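Local coordinates for DUF115 domain-containing protein (Magnetospirillum magneticum AMB-1, PDB 5MU5) that probably transfers sugars onto flagellin, acting as a Maf-family glycosyltransferase involved in the formation of bacterial flagella, at residues 262-267 with 402-407; 274-279 with 408-413; 300-305 with 315-320; 393-398 with 474-479; 457-462 with 492-497. One frame throughout, in Å; residues are numbered along the deposited sequence.

Contact 1: 262-267 with 402-407; sequences SILQHS and LALGFR
Ala-403 O, near the C-terminal end of helix 393-404, is gripped from the 262-267 side by a backbone N-H and, more softly, by a CA-H. Ser-267 N gives it a straight hydrogen bond of 2.8 Å. The CA-H of His-266 adds the softer contact, with CA 3.5 Å from Ala-403 O. The helix ends here in a Schellman motif: Phe-406 N bonds back to Ala-401 O, and Gly-405 N bonds weakly to Leu-402 O. Gly-405 is the C-prime residue; at its phi of 125° a side chain would be jammed against Leu-404 O. The segment 262-267 thus leads from strand 262-263 of the mixed sheet to the C-terminal end of helix 393-404. The His-266 ring lies over Ala-403 with one face on the methyl, a CH-pi contact 24° off the ring normal and displaced toward the rim, so that ND1 and CE1 are each 3.6 Å from Ala-403 CB. Its NE2 is held by Ser-385 O, which would fix the ring's tilt. Ser-267 places OG anti to the backbone N (chi1 176°), where it bonds to Thr-269 O, while its CB presses on Leu-404 O at 3.2 Å. Arg-407 curls back to the helix end, and NH1 reaches Leu-402 O at 2.8 Å, in the carbonyl plane and on a lone pair. NH2 donates to a water that also lies close to Leu-402 O and Ser-267 O. Deeper in, Leu-264 CG rests 4.1 Å from Leu-404 CD2.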
# COMPACT_ATOMS: atom_id res chain seq x y z
N SER A 262 5.13 -4.78 -28.18
CA SER A 262 5.33 -6.09 -27.61
C SER A 262 5.15 -6.02 -26.10
O SER A 262 5.01 -4.94 -25.53
CB SER A 262 6.71 -6.60 -27.96
OG SER A 262 6.89 -6.72 -29.35
N ILE A 263 5.13 -7.20 -25.47
CA ILE A 263 4.84 -7.35 -24.07
C ILE A 263 6.01 -8.05 -23.42
O ILE A 263 6.48 -9.07 -23.93
CB ILE A 263 3.62 -8.26 -23.85
CG1 ILE A 263 2.40 -7.72 -24.58
CG2 ILE A 263 3.31 -8.36 -22.37
CD1 ILE A 263 2.05 -6.30 -24.18
N LEU A 264 6.46 -7.53 -22.29
CA LEU A 264 7.57 -8.11 -21.54
C LEU A 264 7.19 -9.44 -20.87
O LEU A 264 6.10 -9.59 -20.33
CB LEU A 264 8.06 -7.12 -20.51
CG LEU A 264 9.32 -7.52 -19.74
CD1 LEU A 264 10.10 -6.29 -19.28
CD2 LEU A 264 8.97 -8.38 -18.53
N GLN A 265 8.13 -10.37 -20.88
CA GLN A 265 7.94 -11.72 -20.34
C GLN A 265 9.17 -12.10 -19.50
O GLN A 265 10.28 -11.71 -19.83
CB GLN A 265 7.76 -12.67 -21.50
CG GLN A 265 7.17 -14.00 -21.17
CD GLN A 265 6.60 -14.69 -22.40
OE1 GLN A 265 5.61 -15.41 -22.32
NE2 GLN A 265 7.20 -14.45 -23.55
N HIS A 266 8.96 -12.79 -18.38
CA HIS A 266 10.04 -13.26 -17.53
C HIS A 266 10.73 -14.40 -18.21
O HIS A 266 10.09 -15.21 -18.84
CB HIS A 266 9.52 -13.72 -16.17
CG HIS A 266 9.13 -12.59 -15.28
ND1 HIS A 266 9.87 -12.22 -14.17
CD2 HIS A 266 8.11 -11.70 -15.35
CE1 HIS A 266 9.30 -11.18 -13.59
NE2 HIS A 266 8.24 -10.84 -14.29
N SER A 267 12.04 -14.44 -18.10
CA SER A 267 12.83 -15.48 -18.71
C SER A 267 13.26 -16.50 -17.66
O SER A 267 13.68 -16.14 -16.58
CB SER A 267 14.07 -14.86 -19.35
OG SER A 267 14.92 -15.86 -19.88
N LEU A 402 16.49 -8.02 -14.48
CA LEU A 402 16.53 -9.31 -13.81
C LEU A 402 15.46 -10.22 -14.40
O LEU A 402 15.69 -11.41 -14.59
CB LEU A 402 16.33 -9.14 -12.30
CG LEU A 402 17.49 -8.43 -11.61
CD1 LEU A 402 17.05 -7.89 -10.25
CD2 LEU A 402 18.70 -9.36 -11.48
N ALA A 403 14.31 -9.65 -14.72
CA ALA A 403 13.22 -10.42 -15.31
C ALA A 403 13.61 -11.00 -16.69
O ALA A 403 13.30 -12.16 -17.00
CB ALA A 403 11.99 -9.55 -15.41
N LEU A 404 14.33 -10.21 -17.48
CA LEU A 404 14.77 -10.62 -18.80
C LEU A 404 15.87 -11.67 -18.78
O LEU A 404 16.07 -12.37 -19.75
CB LEU A 404 15.24 -9.42 -19.59
CG LEU A 404 14.12 -8.43 -19.88
CD1 LEU A 404 14.75 -7.28 -20.64
CD2 LEU A 404 12.98 -9.06 -20.66
N GLY A 405 16.57 -11.78 -17.67
CA GLY A 405 17.55 -12.83 -17.51
C GLY A 405 18.94 -12.34 -17.15
O GLY A 405 19.80 -13.15 -16.89
N PHE A 406 19.16 -11.04 -17.17
CA PHE A 406 20.46 -10.50 -16.82
C PHE A 406 20.77 -10.77 -15.35
O PHE A 406 19.89 -10.75 -14.50
CB PHE A 406 20.54 -9.01 -17.16
CG PHE A 406 20.36 -8.73 -18.63
CD1 PHE A 406 21.40 -8.97 -19.52
CD2 PHE A 406 19.16 -8.27 -19.12
CE1 PHE A 406 21.24 -8.75 -20.87
CE2 PHE A 406 19.00 -8.02 -20.47
CZ PHE A 406 20.04 -8.24 -21.35
N ARG A 407 22.04 -11.05 -15.07
CA ARG A 407 22.48 -11.42 -13.74
C ARG A 407 23.70 -10.65 -13.24
O ARG A 407 23.80 -10.40 -12.04
CB ARG A 407 22.72 -12.92 -13.70
CG ARG A 407 21.44 -13.75 -13.92
CD ARG A 407 20.49 -13.62 -12.74
NE ARG A 407 19.24 -14.37 -12.91
CZ ARG A 407 18.12 -13.90 -13.45
NH1 ARG A 407 18.06 -12.64 -13.91
NH2 ARG A 407 17.05 -14.67 -13.53
O HOH W 1 14.54 -13.95 -15.06

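Contact 2: 274-279 with 408-413; sequences PVFIVG and ELYLFG
Tyr-410 CB lies 3.6 Å from Phe-276 CD1 on the neighbouring strand, and CG is anti to the carbonyl carbon, beside the backbone N (chi1 -65°). From there CG and CD1 both meet Phe-276 CE1, CD1 at 3.7 Å, with the two ring planes turned 81° apart. CE1 reaches Pro-274 CB, which comes in at the ring edge. At the tip, OH donates a 2.5 Å hydrogen bond to the anti lone pair of Glu-408 OE2, two residues back on its own strand; Phe-490 stacks on the ring. An alanine here would probably leave the Glu-408 carboxylate without its hydroxyl mate and open a gap beside Pro-274 CB and Phe-276 CE1. Strands 275-278 and 408-412 run parallel as adjacent interior strands in the sheet of a Rossmann-like alpha/beta domain, joined by five backbone hydrogen bonds from Val-275 N to Gly-279 N. On the tyrosine's side of the sheet Phe-412 turns its edge to the face of Phe-276, CE1 standing 3.6 Å from Phe-276 CG and the centroids 5.0 Å apart. The reverse side is aliphatic: Val-275 and Leu-409 lie side by side with CG1 3.7 Å from CG, and Ile-277 CB meets Leu-411 CD2 at 3.8 Å. Ile-277 CD1 slants across to Leu-409 CG and CD2.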
# COMPACT_ATOMS: atom_id res chain seq x y z
N PRO A 274 26.84 -8.62 -19.42
CA PRO A 274 26.51 -7.74 -18.32
C PRO A 274 25.59 -6.62 -18.75
O PRO A 274 25.54 -6.28 -19.92
CB PRO A 274 27.87 -7.18 -17.87
CG PRO A 274 28.84 -7.56 -18.90
CD PRO A 274 28.21 -8.46 -19.91
N VAL A 275 24.88 -6.05 -17.80
CA VAL A 275 24.01 -4.93 -18.07
C VAL A 275 24.44 -3.74 -17.20
O VAL A 275 24.81 -3.89 -16.03
CB VAL A 275 22.52 -5.32 -17.85
CG1 VAL A 275 22.21 -5.49 -16.37
CG2 VAL A 275 21.62 -4.25 -18.44
N PHE A 276 24.43 -2.56 -17.83
CA PHE A 276 24.69 -1.31 -17.16
C PHE A 276 23.37 -0.60 -16.98
O PHE A 276 22.71 -0.27 -17.97
CB PHE A 276 25.59 -0.39 -17.96
CG PHE A 276 26.98 -0.88 -18.13
CD1 PHE A 276 27.46 -2.00 -17.44
CD2 PHE A 276 27.83 -0.21 -18.96
CE1 PHE A 276 28.75 -2.41 -17.60
CE2 PHE A 276 29.13 -0.63 -19.12
CZ PHE A 276 29.59 -1.72 -18.45
N ILE A 277 22.99 -0.40 -15.72
CA ILE A 277 21.75 0.29 -15.36
C ILE A 277 22.15 1.69 -14.98
O ILE A 277 22.93 1.87 -14.07
CB ILE A 277 21.04 -0.43 -14.23
CG1 ILE A 277 20.50 -1.76 -14.76
CG2 ILE A 277 19.88 0.41 -13.70
CD1 ILE A 277 20.28 -2.81 -13.71
N VAL A 278 21.62 2.66 -15.70
CA VAL A 278 22.07 4.02 -15.57
C VAL A 278 20.94 4.91 -15.11
O VAL A 278 19.95 5.06 -15.80
CB VAL A 278 22.58 4.58 -16.92
CG1 VAL A 278 23.20 5.94 -16.73
CG2 VAL A 278 23.60 3.63 -17.53
N GLY A 279 21.11 5.51 -13.93
CA GLY A 279 20.17 6.48 -13.40
C GLY A 279 20.63 7.90 -13.66
O GLY A 279 21.67 8.15 -14.31
N GLU A 408 24.59 -10.26 -14.14
CA GLU A 408 25.71 -9.43 -13.80
C GLU A 408 25.28 -8.00 -14.09
O GLU A 408 25.06 -7.62 -15.23
CB GLU A 408 26.94 -9.84 -14.61
CG GLU A 408 28.24 -9.22 -14.09
CD GLU A 408 29.44 -9.57 -14.96
OE1 GLU A 408 29.44 -10.65 -15.57
OE2 GLU A 408 30.39 -8.77 -15.03
N LEU A 409 25.14 -7.22 -13.03
CA LEU A 409 24.58 -5.87 -13.13
C LEU A 409 25.54 -4.84 -12.61
O LEU A 409 26.15 -5.05 -11.58
CB LEU A 409 23.34 -5.77 -12.24
CG LEU A 409 21.97 -6.19 -12.74
CD1 LEU A 409 21.96 -7.61 -13.26
CD2 LEU A 409 20.97 -6.05 -11.60
N TYR A 410 25.62 -3.72 -13.32
CA TYR A 410 26.41 -2.59 -12.88
C TYR A 410 25.52 -1.38 -12.80
O TYR A 410 24.85 -1.02 -13.77
CB TYR A 410 27.57 -2.35 -13.83
CG TYR A 410 28.54 -3.50 -13.83
CD1 TYR A 410 28.33 -4.61 -14.63
CD2 TYR A 410 29.66 -3.49 -13.01
CE1 TYR A 410 29.21 -5.67 -14.62
CE2 TYR A 410 30.55 -4.55 -13.00
CZ TYR A 410 30.31 -5.63 -13.80
OH TYR A 410 31.19 -6.69 -13.80
N LEU A 411 25.50 -0.75 -11.63
CA LEU A 411 24.75 0.49 -11.46
C LEU A 411 25.63 1.73 -11.61
O LEU A 411 26.67 1.86 -10.98
CB LEU A 411 24.06 0.53 -10.11
CG LEU A 411 23.25 -0.69 -9.69
CD1 LEU A 411 22.74 -0.40 -8.28
CD2 LEU A 411 22.10 -1.01 -10.63
N PHE A 412 25.16 2.66 -12.42
CA PHE A 412 25.81 3.94 -12.62
C PHE A 412 24.74 5.02 -12.44
O PHE A 412 23.58 4.83 -12.84
CB PHE A 412 26.40 4.02 -14.02
CG PHE A 412 27.45 3.00 -14.30
CD1 PHE A 412 27.11 1.77 -14.82
CD2 PHE A 412 28.78 3.30 -14.10
CE1 PHE A 412 28.09 0.84 -15.12
CE2 PHE A 412 29.77 2.37 -14.37
CZ PHE A 412 29.42 1.14 -14.89
N GLY A 413 25.13 6.12 -11.83
CA GLY A 413 24.23 7.24 -11.63
C GLY A 413 23.02 6.92 -10.77
O GLY A 413 21.98 7.56 -10.91

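Contact 3: 300-305 with 315-320. With SO4 (sulfate ion), chain B.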
# COMPACT_ATOMS: atom_id res chain seq x y z
N ILE A 300 23.07 -1.50 -22.32
CA ILE A 300 22.85 -0.24 -21.62
C ILE A 300 21.36 -0.04 -21.38
O ILE A 300 20.58 0.04 -22.33
CB ILE A 300 23.34 0.97 -22.42
CG1 ILE A 300 24.80 0.81 -22.86
CG2 ILE A 300 23.17 2.24 -21.60
CD1 ILE A 300 25.79 0.53 -21.76
N ILE A 301 20.97 -0.00 -20.11
CA ILE A 301 19.60 0.27 -19.73
C ILE A 301 19.58 1.69 -19.15
O ILE A 301 20.17 1.96 -18.10
CB ILE A 301 19.08 -0.77 -18.73
CG1 ILE A 301 19.02 -2.12 -19.42
CG2 ILE A 301 17.70 -0.38 -18.21
CD1 ILE A 301 18.39 -3.22 -18.61
N SER A 302 18.92 2.58 -19.88
CA SER A 302 18.83 3.98 -19.51
C SER A 302 17.54 4.16 -18.77
O SER A 302 16.48 3.82 -19.28
CB SER A 302 18.83 4.86 -20.77
OG SER A 302 18.70 6.24 -20.41
N CYS A 303 17.62 4.73 -17.58
CA CYS A 303 16.44 4.93 -16.74
C CYS A 303 15.97 6.37 -16.80
O CYS A 303 16.67 7.27 -16.33
CB CYS A 303 16.76 4.48 -15.32
SG CYS A 303 17.12 2.71 -15.26
N GLY A 304 14.80 6.59 -17.39
CA GLY A 304 14.24 7.93 -17.50
C GLY A 304 15.21 8.96 -18.07
O GLY A 304 15.76 8.74 -19.15
N THR A 305 15.47 10.03 -17.30
CA THR A 305 16.26 11.18 -17.75
C THR A 305 17.75 10.93 -17.93
O THR A 305 18.46 11.79 -18.46
CB THR A 305 16.08 12.41 -16.82
OG1 THR A 305 16.34 12.04 -15.45
CG2 THR A 305 14.68 12.95 -16.95
N ILE A 315 26.63 7.69 -26.28
CA ILE A 315 26.40 6.35 -25.75
C ILE A 315 24.99 5.98 -26.14
O ILE A 315 24.06 6.71 -25.87
CB ILE A 315 26.57 6.32 -24.23
CG1 ILE A 315 28.03 6.66 -23.87
CG2 ILE A 315 26.15 4.96 -23.69
CD1 ILE A 315 28.29 6.96 -22.39
N GLN A 316 24.84 4.85 -26.82
CA GLN A 316 23.53 4.40 -27.28
C GLN A 316 22.85 3.47 -26.26
O GLN A 316 23.30 2.37 -26.04
CB GLN A 316 23.70 3.67 -28.62
CG GLN A 316 22.44 3.03 -29.18
CD GLN A 316 21.35 4.04 -29.50
OE1 GLN A 316 21.59 5.02 -30.21
NE2 GLN A 316 20.14 3.81 -28.99
N PRO A 317 21.77 3.93 -25.62
CA PRO A 317 21.02 2.98 -24.81
C PRO A 317 20.46 1.84 -25.67
O PRO A 317 20.03 2.08 -26.79
CB PRO A 317 19.84 3.79 -24.28
CG PRO A 317 20.19 5.20 -24.47
CD PRO A 317 21.22 5.29 -25.55
N ASP A 318 20.45 0.63 -25.14
CA ASP A 318 19.81 -0.49 -25.80
C ASP A 318 18.34 -0.45 -25.40
O ASP A 318 17.45 -0.68 -26.22
CB ASP A 318 20.48 -1.77 -25.37
CG ASP A 318 21.95 -1.85 -25.85
OD1 ASP A 318 22.15 -2.04 -27.08
OD2 ASP A 318 22.91 -1.76 -25.02
N PHE A 319 18.10 -0.13 -24.13
CA PHE A 319 16.74 0.03 -23.63
C PHE A 319 16.59 1.35 -22.93
O PHE A 319 17.51 1.79 -22.25
CB PHE A 319 16.36 -1.12 -22.71
CG PHE A 319 16.38 -2.45 -23.39
CD1 PHE A 319 15.41 -2.76 -24.34
CD2 PHE A 319 17.37 -3.38 -23.12
CE1 PHE A 319 15.41 -3.98 -24.99
CE2 PHE A 319 17.38 -4.60 -23.77
CZ PHE A 319 16.40 -4.89 -24.72
N GLN A 320 15.44 1.98 -23.14
CA GLN A 320 15.06 3.19 -22.44
C GLN A 320 13.84 2.85 -21.57
O GLN A 320 12.84 2.33 -22.06
CB GLN A 320 14.75 4.33 -23.43
CG GLN A 320 14.14 5.58 -22.81
CD GLN A 320 15.11 6.33 -21.92
OE1 GLN A 320 16.31 6.40 -22.20
NE2 GLN A 320 14.60 6.92 -20.85
S SO4 B . 14.24 10.29 -13.68
O1 SO4 B . 15.39 9.37 -13.53
O2 SO4 B . 14.73 11.66 -13.32
O3 SO4 B . 13.13 9.88 -12.76
O4 SO4 B . 13.74 10.19 -15.09
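Ser-302 and Gln-320, paired across two parallel strands, turn their polar ends to each other. Gln-320 runs out with CG anti to the backbone N and then bends at chi2 (68°), which turns CD back; the amide lies beside strand 299-303 and the residues that follow it. There OE1 accepts from Ser-302 OG at 3.0 Å, and NE2 gives Gly-304 O a 2.7 Å bond close to the plane of its own amide. The side chains of Ile-300 and Asp-318 cross obliquely: the carboxylate swings round so that the anti lone pair of OD2 takes Ile-300 N at 2.7 Å, and Lys-518 forms a salt bridge with that same oxygen. Ile-300 O in turn accepts from both Asp-318 N and Phe-319 N. These strands frame the beta-alpha-beta unit 299-303, 307-312, 319-322, whose helix covers Ser-302 and Pro-317. On the other side of the strands Ile-301 CG1 approaches the edge of the Phe-319 ring, 4.2 Å from CD2. Beyond the first strand, Thr-305 N binds sulfate O4 at 2.8 Å. Thr-305 OG1 binds sulfate O2 at 2.7 Å. Ser-280 OG also bonds the ion. A side chain at Gly-304 would clash with O4 of this sulfate, which probably came from the crystallisation liquor.

Contact 4: 393-398 with 474-479; sequences VTNTGT and DALGRI
Leu-476 drives its two methyls between Thr-394 and Thr-398 of the neighbouring helix, crossing both side chains at about a right angle. This packing carries most of the contact. CD2 meets a hydroxyl, 3.2 Å from Thr-398 OG1, and is 3.6 Å from Thr-398 CB, while CD1 lies 3.9 Å from Thr-394 CG2. The leucine's CG is anti to its carbonyl carbon (chi1 -73°), and from it CD1 and CD2 reach the two threonines. One turn further along, Thr-398 and Ile-479 slide past each other in opposite directions, their CG2 methyls 3.8 Å apart. Polar groups take part without any hydrogen bond between the two segments. Asn-395 lays its amide against Ala-475, with ND2 3.3 Å from the alanine CB. That ND2 donates to Thr-472 O, one turn earlier in the partner helix, and OD1 accepts from Thr-392 N, so both ends of the buried amide are satisfied, which probably fixes which way round it lies. Within its own helix Thr-398 OG1 donates to Thr-394 O at 2.8 Å, a carbonyl already bonded by Thr-398 N; with OG1 held so, CG2, anti to the backbone N, meets Ile-479 CG2. The axes of 393-398 and 474-479 come within 9.6 Å, 10° from parallel. Helix 393-404 leads into strand 408-412 and helix 467-482 into strand 488-491, neighbouring parallel strands, and side-by-side helices of this kind are typical of a Rossmann-like alpha/beta layer.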
# COMPACT_ATOMS: atom_id res chain seq x y z
N VAL A 393 12.02 5.03 -11.68
CA VAL A 393 12.35 4.39 -12.96
C VAL A 393 13.63 3.56 -12.88
O VAL A 393 13.82 2.62 -13.66
CB VAL A 393 12.38 5.43 -14.11
CG1 VAL A 393 13.49 6.46 -13.90
CG2 VAL A 393 12.49 4.75 -15.47
N THR A 394 14.48 3.87 -11.92
CA THR A 394 15.67 3.07 -11.64
C THR A 394 15.31 1.68 -11.13
O THR A 394 16.03 0.71 -11.41
CB THR A 394 16.57 3.79 -10.62
OG1 THR A 394 17.19 4.91 -11.29
CG2 THR A 394 17.65 2.91 -10.16
N ASN A 395 14.21 1.60 -10.38
CA ASN A 395 13.66 0.32 -9.92
C ASN A 395 13.15 -0.46 -11.11
O ASN A 395 13.34 -1.66 -11.19
CB ASN A 395 12.49 0.52 -8.95
CG ASN A 395 12.89 1.29 -7.71
OD1 ASN A 395 12.51 2.47 -7.51
ND2 ASN A 395 13.71 0.65 -6.90
N THR A 396 12.49 0.25 -12.03
CA THR A 396 11.91 -0.36 -13.23
C THR A 396 12.98 -1.00 -14.08
O THR A 396 12.82 -2.13 -14.52
CB THR A 396 11.17 0.68 -14.10
OG1 THR A 396 10.33 1.50 -13.27
CG2 THR A 396 10.35 -0.01 -15.17
N GLY A 397 14.08 -0.29 -14.29
CA GLY A 397 15.18 -0.83 -15.08
C GLY A 397 15.86 -2.02 -14.42
O GLY A 397 16.20 -2.99 -15.06
N THR A 398 16.06 -1.95 -13.12
CA THR A 398 16.70 -3.04 -12.41
C THR A 398 15.84 -4.28 -12.43
O THR A 398 16.33 -5.38 -12.71
CB THR A 398 16.97 -2.63 -10.97
OG1 THR A 398 17.81 -1.47 -10.99
CG2 THR A 398 17.64 -3.76 -10.21
N ASP A 474 15.62 0.80 -0.98
CA ASP A 474 15.12 -0.46 -0.41
C ASP A 474 14.51 -1.36 -1.49
O ASP A 474 14.65 -2.58 -1.43
CB ASP A 474 14.12 -0.21 0.74
CG ASP A 474 14.77 0.42 2.01
OD1 ASP A 474 15.98 0.77 2.02
OD2 ASP A 474 14.06 0.57 3.02
N ALA A 475 13.85 -0.78 -2.50
CA ALA A 475 13.22 -1.62 -3.55
C ALA A 475 14.30 -2.28 -4.43
O ALA A 475 14.16 -3.43 -4.85
CB ALA A 475 12.21 -0.84 -4.37
N LEU A 476 15.39 -1.56 -4.65
CA LEU A 476 16.52 -2.09 -5.42
C LEU A 476 17.18 -3.25 -4.72
O LEU A 476 17.42 -4.28 -5.34
CB LEU A 476 17.57 -1.01 -5.68
CG LEU A 476 17.24 0.07 -6.71
CD1 LEU A 476 18.35 1.10 -6.75
CD2 LEU A 476 17.02 -0.53 -8.08
N GLY A 477 17.48 -3.09 -3.44
CA GLY A 477 18.09 -4.17 -2.66
C GLY A 477 17.19 -5.38 -2.60
O GLY A 477 17.61 -6.54 -2.73
N ARG A 478 15.93 -5.14 -2.38
CA ARG A 478 14.99 -6.23 -2.28
C ARG A 478 14.87 -7.00 -3.63
O ARG A 478 14.92 -8.21 -3.64
CB ARG A 478 13.62 -5.69 -1.79
CG ARG A 478 12.50 -6.72 -1.83
CD ARG A 478 11.19 -6.24 -1.20
NE ARG A 478 10.64 -5.04 -1.85
CZ ARG A 478 10.72 -3.79 -1.38
NH1 ARG A 478 11.34 -3.51 -0.23
NH2 ARG A 478 10.17 -2.80 -2.08
N ILE A 479 14.71 -6.34 -4.77
CA ILE A 479 14.57 -7.12 -6.02
C ILE A 479 15.87 -7.85 -6.33
O ILE A 479 15.87 -9.02 -6.69
CB ILE A 479 14.08 -6.27 -7.24
CG1 ILE A 479 13.61 -7.17 -8.38
CG2 ILE A 479 15.15 -5.32 -7.75
CD1 ILE A 479 12.38 -7.99 -8.04

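Contact 5: 457-462 with 492-497; sequences GNFGGV and CSDGVM
Asn-458 holds CG anti to its backbone N (chi1 -175°), while Phe-459 holds CG anti to its carbonyl carbon, beside the backbone N (chi1 -64°), and both side chains meet the backbone of 492-497. Asn-458 ND2 bonds Ser-493 O at 3.0 Å, the acceptor tilted from the amide plane, and donates also to Asn-491 O. Its backbone N makes a much straighter bond to Gly-495 O, 2.7 Å at 172°. An alanine here would probably leave Ser-493 O and Asn-491 O without this donor and open a gap beside Met-497 SD and the Phe-459 ring. The asparagine occupies the second position of a type I beta turn from Gly-457 to Gly-460, in the connection between strands 453-456 and 462-465. Facing it, Asp-494 is the centre of an inverse gamma turn in the loop that follows the C-terminal end of strand 488-491. A water ties the turns together: it accepts from Phe-459 N and donates to Asp-494 OD1 at 2.8 Å and to Gly-495 O. That carboxylate oxygen also forms a salt bridge with Arg-419. The Phe-459 ring carries Asn-458 ND2 over one face, toward the rim; at its edge CE2 is 3.6 Å from Cys-492 O and CD2 is 3.7 Å from Asp-494 OD1. Met-497, bent at chi2 and chi3, crosses the asparagine at about a right angle, SD lying 3.9 Å from Asn-458 OD1 and CE 3.7 Å from Gly-457 O.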
# COMPACT_ATOMS: atom_id res chain seq x y z
N GLY A 457 27.38 5.53 2.80
CA GLY A 457 27.61 5.70 1.40
C GLY A 457 28.15 4.44 0.78
O GLY A 457 28.76 3.62 1.46
N ASN A 458 27.91 4.28 -0.52
CA ASN A 458 28.43 3.14 -1.26
C ASN A 458 29.96 3.04 -1.15
O ASN A 458 30.51 1.93 -0.98
CB ASN A 458 28.02 3.27 -2.73
CG ASN A 458 28.42 2.06 -3.56
OD1 ASN A 458 28.11 0.92 -3.21
ND2 ASN A 458 29.09 2.32 -4.69
N PHE A 459 30.64 4.18 -1.25
CA PHE A 459 32.11 4.22 -1.10
C PHE A 459 32.49 4.68 0.29
O PHE A 459 33.49 5.38 0.49
CB PHE A 459 32.77 5.08 -2.20
CG PHE A 459 32.59 4.51 -3.57
CD1 PHE A 459 32.97 3.20 -3.85
CD2 PHE A 459 31.99 5.25 -4.57
CE1 PHE A 459 32.77 2.66 -5.11
CE2 PHE A 459 31.80 4.71 -5.84
CZ PHE A 459 32.18 3.42 -6.10
N GLY A 460 31.69 4.27 1.27
CA GLY A 460 31.96 4.59 2.67
C GLY A 460 31.54 6.01 3.00
O GLY A 460 31.01 6.74 2.18
N GLY A 461 31.77 6.39 4.23
CA GLY A 461 31.35 7.69 4.68
C GLY A 461 29.83 7.83 4.70
O GLY A 461 29.08 6.85 4.85
N VAL A 462 29.40 9.06 4.48
CA VAL A 462 28.03 9.43 4.66
C VAL A 462 27.50 10.14 3.44
O VAL A 462 28.18 10.97 2.84
CB VAL A 462 27.96 10.35 5.91
CG1 VAL A 462 26.73 11.22 5.92
CG2 VAL A 462 28.05 9.50 7.17
N CYS A 492 28.69 1.21 -8.95
CA CYS A 492 29.78 2.13 -9.27
C CYS A 492 29.43 3.58 -8.94
O CYS A 492 30.27 4.49 -9.10
CB CYS A 492 30.17 2.02 -10.76
SG CYS A 492 30.66 0.35 -11.30
N SER A 493 28.20 3.81 -8.47
CA SER A 493 27.70 5.15 -8.17
C SER A 493 28.27 5.70 -6.85
O SER A 493 28.42 4.98 -5.88
CB SER A 493 26.18 5.13 -8.07
OG SER A 493 25.62 4.48 -9.19
N ASP A 494 28.56 7.00 -6.82
CA ASP A 494 29.03 7.61 -5.59
C ASP A 494 27.84 8.15 -4.81
O ASP A 494 27.66 9.35 -4.70
CB ASP A 494 30.06 8.71 -5.87
CG ASP A 494 30.77 9.19 -4.57
OD1 ASP A 494 30.68 8.53 -3.51
OD2 ASP A 494 31.40 10.26 -4.63
N GLY A 495 27.02 7.25 -4.27
CA GLY A 495 25.82 7.64 -3.51
C GLY A 495 25.64 6.70 -2.37
O GLY A 495 26.62 6.24 -1.80
N VAL A 496 24.38 6.39 -2.02
CA VAL A 496 24.10 5.49 -0.91
C VAL A 496 24.51 4.05 -1.17
O VAL A 496 24.53 3.59 -2.32
CB VAL A 496 22.60 5.39 -0.53
CG1 VAL A 496 22.04 6.72 -0.10
CG2 VAL A 496 21.77 4.77 -1.65
N MET A 497 24.78 3.34 -0.08
CA MET A 497 24.98 1.91 -0.09
C MET A 497 23.62 1.23 -0.37
O MET A 497 22.59 1.53 0.27
CB MET A 497 25.50 1.46 1.29
CG MET A 497 25.82 -0.03 1.39
SD MET A 497 27.20 -0.52 0.32
CE MET A 497 28.54 -0.07 1.44
O HOH W 2 29.32 6.58 -2.08

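From the N terminus, 262-267 opens the first loop, which contact 1 closes at 402-407, tying the segment after strand 262-263 to the end of helix 393-404. Contact 2 opens next and closes just after, so the two cross. Contact 3 is a short beta-alpha-beta closure nested inside both; its strand 299-303 adjoins 275-278 and extends the same sheet. Contact 4 opens within helix 393-404, before contacts 1 and 2 have closed, and crosses both on its way to helix 467-482. Contact 5 follows contacts 1 to 3 in series, crosses contact 4, and meets contact 2 where Cys-492 N probably bonds Leu-411 O, beside the neighbouring strands 408-412 and 488-491.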